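Oligogalacturonate lyase (Yersinia enterocolitica subsp. enterocolitica, PDB 3PE7) probably cleaves oligogalacturonates, breakdown products of pectin, by beta-elimination in the cytoplasm, using a seven-bladed beta-propeller that binds manganese and calcium ions. Local coordinates at residues K99-L104 and E114-V120; E186-H192 and A204-G209; D339-F345 and S369-P375. Residues are numbered along the deposited sequence.

Contact 1 of 3, residues K99-L104 and E114-V120; sequences KDGRNL and ENVVYQV
Strand 114-119 closes the outer edge of a propeller blade by pairing antiparallel with the start of strand 103-108. The partner segment first turns sharply: D100 and G101 both have positive phi, K99 N bonds N103 O at 2.9 Å, N103 N returns to K99 O at 3.0 Å, and R102 and N103 together face K99 as a classic beta bulge. Along the edge strand, E114 comes first. Its carboxylate makes only a long salt bridge with K99 (NZ to OE1 3.7 Å); stronger partners are the hydroxyl of Y97 and the amine of K3. V116 CG2 lies 4.4 Å from N103 OD1. V117 takes helix-like angles (-82/-40), so that V117 and Y118 both face L104, a second classic bulge: L104 O accepts from V117 N at 2.7 Å and weakly from Y118 N at 3.5 Å. L104, a t rotamer, reaches V117 CB with CD1 at 4.0 Å. Y118 is the hydrogen-bonded pair of L104 (CA-CA 5.2 Å), with L104 N to Y118 O at 2.8 Å; its hydroxyl bonds E143 in the next blade. Q119 is the non-hydrogen-bonded pair of N103 (CA-CA 4.6 Å); extended through t, t, it donates NE2 to OD1 of N103 (m rotamer) at 2.7 Å. V120 N ends the ladder on R102 O at 2.9 Å. The chemistry differs by face: L104 and Y118 turn toward the next blade, where L139 meets L104, while on the more exposed side the N103-Q119 amide bond links a pair that lacks backbone hydrogen bonds.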
loop_
_atom_site.group_PDB
_atom_site.type_symbol
_atom_site.label_atom_id
_atom_site.label_comp_id
_atom_site.label_asym_id
_atom_site.label_seq_id
_atom_site.Cartn_x
_atom_site.Cartn_y
_atom_site.Cartn_z
ATOM N N LYS A 99 -7.538 -3.931 14.222
ATOM C CA LYS A 99 -7.163 -4.888 15.254
ATOM C C LYS A 99 -8.145 -6.054 15.210
ATOM O O LYS A 99 -9.360 -5.857 15.065
ATOM C CB LYS A 99 -7.197 -4.227 16.624
ATOM C CG LYS A 99 -6.340 -4.928 17.693
ATOM C CD LYS A 99 -6.800 -4.570 19.103
ATOM C CE LYS A 99 -7.053 -3.078 19.285
ATOM N NZ LYS A 99 -7.156 -2.655 20.723
ATOM N N ASP A 100 -7.593 -7.264 15.311
ATOM C CA ASP A 100 -8.374 -8.501 15.344
ATOM C C ASP A 100 -9.278 -8.693 14.140
ATOM O O ASP A 100 -10.340 -9.312 14.242
ATOM C CB ASP A 100 -9.134 -8.629 16.678
ATOM C CG ASP A 100 -8.201 -8.852 17.843
ATOM O OD1 ASP A 100 -7.208 -9.590 17.681
ATOM O OD2 ASP A 100 -8.442 -8.274 18.921
ATOM N N GLY A 101 -8.848 -8.161 12.995
ATOM C CA GLY A 101 -9.586 -8.284 11.753
ATOM C C GLY A 101 -10.858 -7.464 11.608
ATOM O O GLY A 101 -11.321 -7.273 10.496
ATOM N N ARG A 102 -11.402 -6.958 12.711
ATOM C CA ARG A 102 -12.779 -6.425 12.723
ATOM C C ARG A 102 -12.906 -5.005 13.282
ATOM O O ARG A 102 -13.867 -4.295 12.975
ATOM C CB ARG A 102 -13.698 -7.359 13.544
ATOM C CG ARG A 102 -13.365 -7.364 15.039
ATOM C CD ARG A 102 -13.767 -8.641 15.765
ATOM N NE ARG A 102 -13.044 -8.769 17.037
ATOM C CZ ARG A 102 -13.269 -9.698 17.968
ATOM N NH1 ARG A 102 -14.215 -10.622 17.807
ATOM N NH2 ARG A 102 -12.539 -9.692 19.076
ATOM N N ASN A 103 -11.961 -4.607 14.123
ATOM C CA ASN A 103 -12.074 -3.340 14.845
ATOM C C ASN A 103 -11.195 -2.265 14.228
ATOM O O ASN A 103 -9.964 -2.356 14.321
ATOM C CB ASN A 103 -11.653 -3.527 16.306
ATOM C CG ASN A 103 -12.571 -4.475 17.063
ATOM O OD1 ASN A 103 -13.783 -4.441 16.890
ATOM N ND2 ASN A 103 -11.988 -5.337 17.894
ATOM N N LEU A 104 -11.828 -1.278 13.589
ATOM C CA LEU A 104 -11.085 -0.138 13.061
ATOM C C LEU A 104 -10.793 0.803 14.228
ATOM O O LEU A 104 -11.724 1.347 14.846
ATOM C CB LEU A 104 -11.866 0.550 11.930
ATOM C CG LEU A 104 -11.134 1.600 11.064
ATOM C CD1 LEU A 104 -10.803 2.897 11.826
ATOM C CD2 LEU A 104 -9.877 1.057 10.387
ATOM N N GLU A 114 -6.580 4.526 22.703
ATOM C CA GLU A 114 -7.257 4.032 21.512
ATOM C C GLU A 114 -8.778 4.077 21.639
ATOM O O GLU A 114 -9.330 3.908 22.722
ATOM C CB GLU A 114 -6.807 2.593 21.160
ATOM C CG GLU A 114 -5.303 2.359 21.306
ATOM C CD GLU A 114 -4.800 1.144 20.536
ATOM O OE1 GLU A 114 -5.572 0.560 19.714
ATOM O OE2 GLU A 114 -3.627 0.772 20.768
ATOM N N ASN A 115 -9.444 4.275 20.515
ATOM C CA ASN A 115 -10.900 4.230 20.441
ATOM C C ASN A 115 -11.299 3.329 19.284
ATOM O O ASN A 115 -10.704 3.409 18.196
ATOM C CB ASN A 115 -11.439 5.652 20.203
ATOM C CG ASN A 115 -12.943 5.713 20.186
ATOM O OD1 ASN A 115 -13.605 5.379 21.180
ATOM N ND2 ASN A 115 -13.506 6.156 19.061
ATOM N N VAL A 116 -12.301 2.475 19.477
ATOM C CA VAL A 116 -12.802 1.747 18.313
ATOM C C VAL A 116 -13.803 2.603 17.537
ATOM O O VAL A 116 -14.851 3.000 18.056
ATOM C CB VAL A 116 -13.242 0.249 18.602
ATOM C CG1 VAL A 116 -13.424 -0.021 20.040
ATOM C CG2 VAL A 116 -14.417 -0.205 17.711
ATOM N N VAL A 117 -13.440 2.926 16.302
ATOM C CA VAL A 117 -14.252 3.822 15.495
ATOM C C VAL A 117 -15.403 3.060 14.846
ATOM O O VAL A 117 -16.532 3.564 14.770
ATOM C CB VAL A 117 -13.400 4.548 14.422
ATOM C CG1 VAL A 117 -14.288 5.334 13.488
ATOM C CG2 VAL A 117 -12.366 5.467 15.087
ATOM N N TYR A 118 -15.123 1.844 14.381
ATOM C CA TYR A 118 -16.125 1.036 13.687
ATOM C C TYR A 118 -15.773 -0.427 13.869
ATOM O O TYR A 118 -14.588 -0.779 13.842
ATOM C CB TYR A 118 -16.186 1.380 12.182
ATOM C CG TYR A 118 -17.044 0.456 11.333
ATOM C CD1 TYR A 118 -16.461 -0.527 10.525
ATOM C CD2 TYR A 118 -18.443 0.575 11.320
ATOM C CE1 TYR A 118 -17.232 -1.373 9.734
ATOM C CE2 TYR A 118 -19.238 -0.272 10.517
ATOM C CZ TYR A 118 -18.620 -1.256 9.736
ATOM O OH TYR A 118 -19.388 -2.096 8.941
ATOM N N GLN A 119 -16.798 -1.262 14.060
ATOM C CA GLN A 119 -16.612 -2.708 14.106
ATOM C C GLN A 119 -17.375 -3.381 12.968
ATOM O O GLN A 119 -18.587 -3.175 12.803
ATOM C CB GLN A 119 -17.066 -3.278 15.452
ATOM C CG GLN A 119 -16.910 -4.785 15.552
ATOM C CD GLN A 119 -17.201 -5.307 16.935
ATOM O OE1 GLN A 119 -18.324 -5.700 17.228
ATOM N NE2 GLN A 119 -16.199 -5.299 17.798
ATOM N N VAL A 120 -16.673 -4.196 12.183
ATOM C CA VAL A 120 -17.327 -4.978 11.152
ATOM C C VAL A 120 -18.336 -5.885 11.870
ATOM O O VAL A 120 -17.962 -6.576 12.824
ATOM C CB VAL A 120 -16.318 -5.818 10.342
ATOM C CG1 VAL A 120 -17.033 -6.659 9.282
ATOM C CG2 VAL A 120 -15.249 -4.892 9.684
#

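Contact 2 of 3, residues E186-H192 and A204-G209; sequences ENQWLGH and AFCHEG
This is an antiparallel beta hairpin contact between strands 190-196 and 202-207, the first two strands of a propeller blade; the side chain of H192 lies about 10 Å from the manganese. The short strand axes approach to 4.6 Å at 129°, a strong twist. G191 and C206 form the hydrogen-bonded pair (G191 N to C206 O 3.0 Å, C206 N to G191 O 2.8 Å), L190 and H207 the non-hydrogen-bonded one (CA-CA 4.9 Å). E208 N adds a bond to W189 O at 3.0 Å. G191 leaves room for C206 SG and E208 CB, which would crowd a CB at that position. ND1 of H192 hydrogen-bonds E243. E208 CG sits over the six-membered ring of W189 (t rotamer), 3.5 Å from its centroid, a CH-pi contact. L190 CD2 meets the edge of F205 at CE1, 3.9 Å. H207 ND1 bonds D215, and one water joins H207 NE2 (2.7 Å) to E186 OE1 (2.6 Å). Backbone bonds thus set the register, while the imidazole of H207 is held by polar partners at both nitrogens.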
loop_
_atom_site.group_PDB
_atom_site.type_symbol
_atom_site.label_atom_id
_atom_site.label_comp_id
_atom_site.label_asym_id
_atom_site.label_seq_id
_atom_site.Cartn_x
_atom_site.Cartn_y
_atom_site.Cartn_z
ATOM N N GLU A 186 -22.516 -6.634 -4.494
ATOM C CA GLU A 186 -22.584 -7.544 -5.639
ATOM C C GLU A 186 -22.072 -8.923 -5.261
ATOM O O GLU A 186 -21.281 -9.054 -4.322
ATOM C CB GLU A 186 -21.738 -7.026 -6.815
ATOM C CG GLU A 186 -22.238 -5.715 -7.420
ATOM C CD GLU A 186 -21.388 -5.226 -8.589
ATOM O OE1 GLU A 186 -20.156 -5.488 -8.608
ATOM O OE2 GLU A 186 -21.959 -4.559 -9.485
ATOM N N ASN A 187 -22.515 -9.940 -6.007
ATOM C CA ASN A 187 -21.983 -11.294 -5.857
ATOM C C ASN A 187 -20.794 -11.518 -6.789
ATOM O O ASN A 187 -20.792 -12.389 -7.667
ATOM C CB ASN A 187 -23.085 -12.336 -6.066
ATOM C CG ASN A 187 -24.132 -12.304 -4.966
ATOM O OD1 ASN A 187 -23.925 -11.729 -3.892
ATOM N ND2 ASN A 187 -25.275 -12.918 -5.236
ATOM N N GLN A 188 -19.780 -10.678 -6.617
ATOM C CA GLN A 188 -18.478 -10.894 -7.255
ATOM C C GLN A 188 -17.408 -10.277 -6.359
ATOM O O GLN A 188 -17.686 -9.388 -5.558
ATOM C CB GLN A 188 -18.414 -10.351 -8.696
ATOM C CG GLN A 188 -18.336 -8.823 -8.870
ATOM C CD GLN A 188 -18.509 -8.401 -10.327
ATOM O OE1 GLN A 188 -17.891 -8.972 -11.236
ATOM N NE2 GLN A 188 -19.373 -7.413 -10.560
ATOM N N TRP A 189 -16.186 -10.768 -6.489
ATOM C CA TRP A 189 -15.108 -10.351 -5.592
ATOM C C TRP A 189 -14.706 -8.897 -5.857
ATOM O O TRP A 189 -14.138 -8.585 -6.910
ATOM C CB TRP A 189 -13.906 -11.254 -5.814
ATOM C CG TRP A 189 -12.873 -11.210 -4.735
ATOM C CD1 TRP A 189 -12.861 -10.424 -3.616
ATOM C CD2 TRP A 189 -11.682 -11.993 -4.691
ATOM N NE1 TRP A 189 -11.723 -10.680 -2.868
ATOM C CE2 TRP A 189 -10.987 -11.637 -3.513
ATOM C CE3 TRP A 189 -11.129 -12.967 -5.543
ATOM C CZ2 TRP A 189 -9.766 -12.221 -3.159
ATOM C CZ3 TRP A 189 -9.923 -13.557 -5.187
ATOM C CH2 TRP A 189 -9.253 -13.174 -3.999
ATOM N N LEU A 190 -15.019 -8.028 -4.903
ATOM C CA LEU A 190 -14.624 -6.618 -4.962
ATOM C C LEU A 190 -13.419 -6.369 -4.070
ATOM O O LEU A 190 -13.275 -6.975 -3.001
ATOM C CB LEU A 190 -15.784 -5.728 -4.525
ATOM C CG LEU A 190 -17.062 -5.907 -5.349
ATOM C CD1 LEU A 190 -18.111 -4.949 -4.837
ATOM C CD2 LEU A 190 -16.828 -5.704 -6.843
ATOM N N GLY A 191 -12.546 -5.469 -4.510
ATOM C CA GLY A 191 -11.319 -5.205 -3.777
ATOM C C GLY A 191 -10.812 -3.779 -3.911
ATOM O O GLY A 191 -11.333 -2.983 -4.707
ATOM N N HIS A 192 -9.800 -3.479 -3.104
ATOM C CA HIS A 192 -8.991 -2.243 -3.193
ATOM C C HIS A 192 -9.811 -0.954 -3.413
ATOM O O HIS A 192 -9.555 -0.216 -4.383
ATOM C CB HIS A 192 -7.897 -2.403 -4.274
ATOM C CG HIS A 192 -6.794 -1.377 -4.197
ATOM N ND1 HIS A 192 -6.167 -0.878 -5.323
ATOM C CD2 HIS A 192 -6.225 -0.748 -3.141
ATOM C CE1 HIS A 192 -5.265 0.018 -4.963
ATOM N NE2 HIS A 192 -5.268 0.105 -3.644
ATOM N N ALA A 204 -12.477 4.649 -6.535
ATOM C CA ALA A 204 -11.988 3.608 -7.417
ATOM C C ALA A 204 -12.047 2.308 -6.640
ATOM O O ALA A 204 -11.934 2.319 -5.421
ATOM C CB ALA A 204 -10.546 3.895 -7.878
ATOM N N PHE A 205 -12.252 1.204 -7.352
ATOM C CA PHE A 205 -12.213 -0.147 -6.740
ATOM C C PHE A 205 -11.961 -1.155 -7.838
ATOM O O PHE A 205 -11.998 -0.818 -9.019
ATOM C CB PHE A 205 -13.521 -0.482 -5.988
ATOM C CG PHE A 205 -14.728 -0.616 -6.888
ATOM C CD1 PHE A 205 -15.204 -1.873 -7.260
ATOM C CD2 PHE A 205 -15.409 0.516 -7.347
ATOM C CE1 PHE A 205 -16.310 -1.994 -8.087
ATOM C CE2 PHE A 205 -16.522 0.386 -8.178
ATOM C CZ PHE A 205 -16.971 -0.869 -8.543
ATOM N N CYS A 206 -11.672 -2.400 -7.462
ATOM C CA CYS A 206 -11.363 -3.415 -8.467
ATOM C C CYS A 206 -12.279 -4.629 -8.420
ATOM O O CYS A 206 -12.946 -4.906 -7.413
ATOM C CB CYS A 206 -9.895 -3.880 -8.365
ATOM S SG CYS A 206 -9.483 -4.906 -6.910
ATOM N N HIS A 207 -12.282 -5.351 -9.532
ATOM C CA HIS A 207 -12.762 -6.731 -9.540
ATOM C C HIS A 207 -11.527 -7.573 -9.304
ATOM O O HIS A 207 -10.644 -7.653 -10.168
ATOM C CB HIS A 207 -13.424 -7.066 -10.870
ATOM C CG HIS A 207 -14.764 -6.417 -11.057
ATOM N ND1 HIS A 207 -15.553 -6.652 -12.164
ATOM C CD2 HIS A 207 -15.451 -5.541 -10.285
ATOM C CE1 HIS A 207 -16.670 -5.954 -12.063
ATOM N NE2 HIS A 207 -16.626 -5.255 -10.942
ATOM N N GLU A 208 -11.450 -8.144 -8.103
ATOM C CA GLU A 208 -10.308 -8.982 -7.714
ATOM C C GLU A 208 -10.421 -10.356 -8.373
ATOM O O GLU A 208 -11.522 -10.821 -8.691
ATOM C CB GLU A 208 -10.210 -9.082 -6.181
ATOM C CG GLU A 208 -8.895 -9.709 -5.658
ATOM C CD GLU A 208 -7.668 -9.097 -6.308
ATOM O OE1 GLU A 208 -7.249 -8.033 -5.855
ATOM O OE2 GLU A 208 -7.132 -9.668 -7.276
ATOM N N GLY A 209 -9.275 -10.994 -8.589
ATOM C CA GLY A 209 -9.241 -12.300 -9.225
ATOM C C GLY A 209 -8.135 -12.370 -10.260
ATOM O O GLY A 209 -7.423 -11.382 -10.480
HETATM O O HOH W 1 -18.681 -3.831 -9.885
HETATM O O HOH W 2 -13.995 -10.111 -9.332
#

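Contact 3 of 3, residues D339-F345 and S369-P375; sequences DTSWKVF and SDVHGKP
Two loops of neighbouring propeller blades are joined by the carboxylate of D370, each loop being shaped by its own ST turn. Residues 339-345 open the long loop after strand 331-337, the same loop that carries the manganese ligands Q350, H353 and H355; residues 369-375 make the tight turn between strands 364-369 and 376-381 of the last blade. Neither segment has regular structure beyond S369, and the backbones approach most closely at T340 and S369 (CA-CA 4.7 Å). D370 to G373 form a type I beta turn, with G373 N bonded to D370 O at 3.0 Å; at the backbone angles of G373 (144/-97) a CB would press on the preceding carbonyl O, so glycine fits. D370, a p rotamer with its CB directed toward the other loop, holds S341 with both carboxylate oxygens: S341 N donates to OD2 at 2.9 Å and S341 OG to OD1 at 2.6 Å. S341 (also p) accepts from K343 N at 3.0 Å through OG, completing one ST turn. In the other, S369 OG takes V371 N at 3.1 Å, and it also bonds the carbonyl of H338. A water sits 2.8 Å from both D339 O and D370 OD2, and D339 CB packs on V371 CG2 at 3.5 Å. T340 OG1 bonds the carbonyl of T352, and the W342 ring meets H353 edge-to-face; both tie the loop to its metal-binding part. At the far end the F345 ring (chi1 m) has D370 OD1 at its edge, 3.3 Å from CE2, while P375 CD lies over its face in a CH-pi contact, 3.6 Å from the ring centroid and 6° off the normal.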
loop_
_atom_site.group_PDB
_atom_site.type_symbol
_atom_site.label_atom_id
_atom_site.label_comp_id
_atom_site.label_asym_id
_atom_site.label_seq_id
_atom_site.Cartn_x
_atom_site.Cartn_y
_atom_site.Cartn_z
ATOM N N ASP A 339 17.139 -6.293 -3.204
ATOM C CA ASP A 339 17.662 -7.628 -2.816
ATOM C C ASP A 339 16.735 -8.454 -1.911
ATOM O O ASP A 339 17.208 -9.304 -1.137
ATOM C CB ASP A 339 19.047 -7.508 -2.145
ATOM C CG ASP A 339 20.192 -7.531 -3.131
ATOM O OD1 ASP A 339 20.110 -8.267 -4.148
ATOM O OD2 ASP A 339 21.188 -6.819 -2.869
ATOM N N THR A 340 15.427 -8.233 -1.991
ATOM C CA THR A 340 14.513 -9.054 -1.187
ATOM C C THR A 340 14.445 -10.482 -1.715
ATOM O O THR A 340 14.636 -10.715 -2.912
ATOM C CB THR A 340 13.104 -8.427 -1.026
ATOM O OG1 THR A 340 12.507 -8.977 0.145
ATOM C CG2 THR A 340 12.201 -8.723 -2.216
ATOM N N SER A 341 14.180 -11.420 -0.813
ATOM C CA SER A 341 14.059 -12.845 -1.159
ATOM C C SER A 341 12.648 -13.199 -1.605
ATOM O O SER A 341 12.435 -14.258 -2.221
ATOM C CB SER A 341 14.423 -13.723 0.051
ATOM O OG SER A 341 13.356 -13.713 0.993
ATOM N N TRP A 342 11.697 -12.323 -1.253
ATOM C CA TRP A 342 10.259 -12.558 -1.442
ATOM C C TRP A 342 9.684 -13.689 -0.583
ATOM O O TRP A 342 8.524 -14.104 -0.780
ATOM C CB TRP A 342 9.937 -12.793 -2.923
ATOM C CG TRP A 342 10.388 -11.670 -3.817
ATOM C CD1 TRP A 342 11.541 -11.624 -4.562
ATOM C CD2 TRP A 342 9.687 -10.445 -4.087
ATOM N NE1 TRP A 342 11.611 -10.449 -5.265
ATOM C CE2 TRP A 342 10.480 -9.709 -5.002
ATOM C CE3 TRP A 342 8.477 -9.893 -3.636
ATOM C CZ2 TRP A 342 10.108 -8.442 -5.467
ATOM C CZ3 TRP A 342 8.105 -8.628 -4.112
ATOM C CH2 TRP A 342 8.923 -7.922 -5.008
ATOM N N LYS A 343 10.471 -14.169 0.387
ATOM C CA LYS A 343 10.055 -15.321 1.191
ATOM C C LYS A 343 8.951 -14.916 2.150
ATOM O O LYS A 343 8.791 -13.734 2.500
ATOM C CB LYS A 343 11.242 -15.898 1.989
ATOM C CG LYS A 343 12.193 -16.729 1.128
ATOM C CD LYS A 343 13.474 -17.088 1.877
ATOM C CE LYS A 343 14.404 -17.892 0.975
ATOM N NZ LYS A 343 15.686 -18.278 1.652
ATOM N N VAL A 344 8.188 -15.914 2.589
ATOM C CA VAL A 344 7.172 -15.715 3.603
ATOM C C VAL A 344 7.818 -15.726 4.993
ATOM O O VAL A 344 8.644 -16.603 5.299
ATOM C CB VAL A 344 6.102 -16.824 3.489
ATOM C CG1 VAL A 344 5.094 -16.760 4.651
ATOM C CG2 VAL A 344 5.406 -16.734 2.129
ATOM N N PHE A 345 7.491 -14.746 5.830
ATOM C CA PHE A 345 7.849 -14.849 7.242
ATOM C C PHE A 345 6.564 -14.901 8.061
ATOM O O PHE A 345 5.666 -14.078 7.866
ATOM C CB PHE A 345 8.691 -13.649 7.721
ATOM C CG PHE A 345 10.131 -13.691 7.298
ATOM C CD1 PHE A 345 11.146 -13.958 8.237
ATOM C CD2 PHE A 345 10.488 -13.438 5.978
ATOM C CE1 PHE A 345 12.483 -13.977 7.855
ATOM C CE2 PHE A 345 11.842 -13.444 5.587
ATOM C CZ PHE A 345 12.827 -13.719 6.518
ATOM N N SER A 369 13.306 -4.955 2.983
ATOM C CA SER A 369 13.989 -6.126 2.428
ATOM C C SER A 369 14.477 -7.003 3.571
ATOM O O SER A 369 14.725 -6.512 4.664
ATOM C CB SER A 369 15.185 -5.692 1.586
ATOM O OG SER A 369 15.844 -6.842 1.066
ATOM N N ASP A 370 14.598 -8.311 3.293
ATOM C CA ASP A 370 15.232 -9.247 4.213
ATOM C C ASP A 370 16.654 -9.626 3.805
ATOM O O ASP A 370 17.168 -10.654 4.252
ATOM C CB ASP A 370 14.372 -10.519 4.356
ATOM C CG ASP A 370 14.345 -11.359 3.091
ATOM O OD1 ASP A 370 13.948 -12.538 3.194
ATOM O OD2 ASP A 370 14.699 -10.855 2.007
ATOM N N VAL A 371 17.282 -8.808 2.953
ATOM C CA VAL A 371 18.646 -9.057 2.476
ATOM C C VAL A 371 19.654 -9.385 3.593
ATOM O O VAL A 371 20.557 -10.202 3.381
ATOM C CB VAL A 371 19.166 -7.879 1.586
ATOM C CG1 VAL A 371 19.164 -6.549 2.349
ATOM C CG2 VAL A 371 20.554 -8.185 0.992
ATOM N N HIS A 372 19.484 -8.781 4.766
ATOM C CA HIS A 372 20.449 -8.961 5.852
ATOM C C HIS A 372 19.994 -9.892 6.970
ATOM O O HIS A 372 20.639 -9.961 8.028
ATOM C CB HIS A 372 20.864 -7.592 6.402
ATOM C CG HIS A 372 21.456 -6.697 5.362
ATOM N ND1 HIS A 372 21.052 -5.389 5.187
ATOM C CD2 HIS A 372 22.395 -6.933 4.414
ATOM C CE1 HIS A 372 21.731 -4.852 4.189
ATOM N NE2 HIS A 372 22.552 -5.769 3.700
ATOM N N GLY A 373 18.888 -10.597 6.737
ATOM C CA GLY A 373 18.396 -11.578 7.702
ATOM C C GLY A 373 16.882 -11.598 7.725
ATOM O O GLY A 373 16.244 -12.222 6.883
ATOM N N LYS A 374 16.303 -10.889 8.678
ATOM C CA LYS A 374 14.854 -10.757 8.720
ATOM C C LYS A 374 14.485 -9.470 7.976
ATOM O O LYS A 374 15.361 -8.643 7.713
ATOM C CB LYS A 374 14.376 -10.731 10.169
ATOM C CG LYS A 374 14.658 -12.052 10.911
ATOM C CD LYS A 374 14.357 -11.895 12.377
ATOM C CE LYS A 374 14.613 -13.175 13.143
ATOM N NZ LYS A 374 14.368 -12.906 14.594
ATOM N N PRO A 375 13.193 -9.293 7.658
ATOM C CA PRO A 375 12.734 -8.022 7.092
ATOM C C PRO A 375 13.208 -6.802 7.900
ATOM O O PRO A 375 13.164 -6.805 9.137
ATOM C CB PRO A 375 11.217 -8.141 7.163
ATOM C CG PRO A 375 10.981 -9.631 7.011
ATOM C CD PRO A 375 12.087 -10.260 7.809
HETATM O O HOH W 3 17.128 -11.474 0.701
#

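How the contacts relate
From the N terminus, the chain first lays down the blade running from strand 87-88 to strand 114-119, where contact 1 closes a nine-residue excursion at the outer edge. It then builds the blade from strand 124-132 to strand 180-186, and contact 2 opens at that blade's last residue, bringing 186-192 back against 204-209 across eleven residues in the inner hairpin of the next blade. Contact 3 spans the longest gap, 23 residues that include the metal-binding loop, and it joins the blade ending at 331-337 to the final one, whose sheet is completed by N-terminal strands 12-15 and 22-25. The three follow in series, neither nesting nor crossing, with centres 22 to 30 Å apart around the propeller and no direct touch.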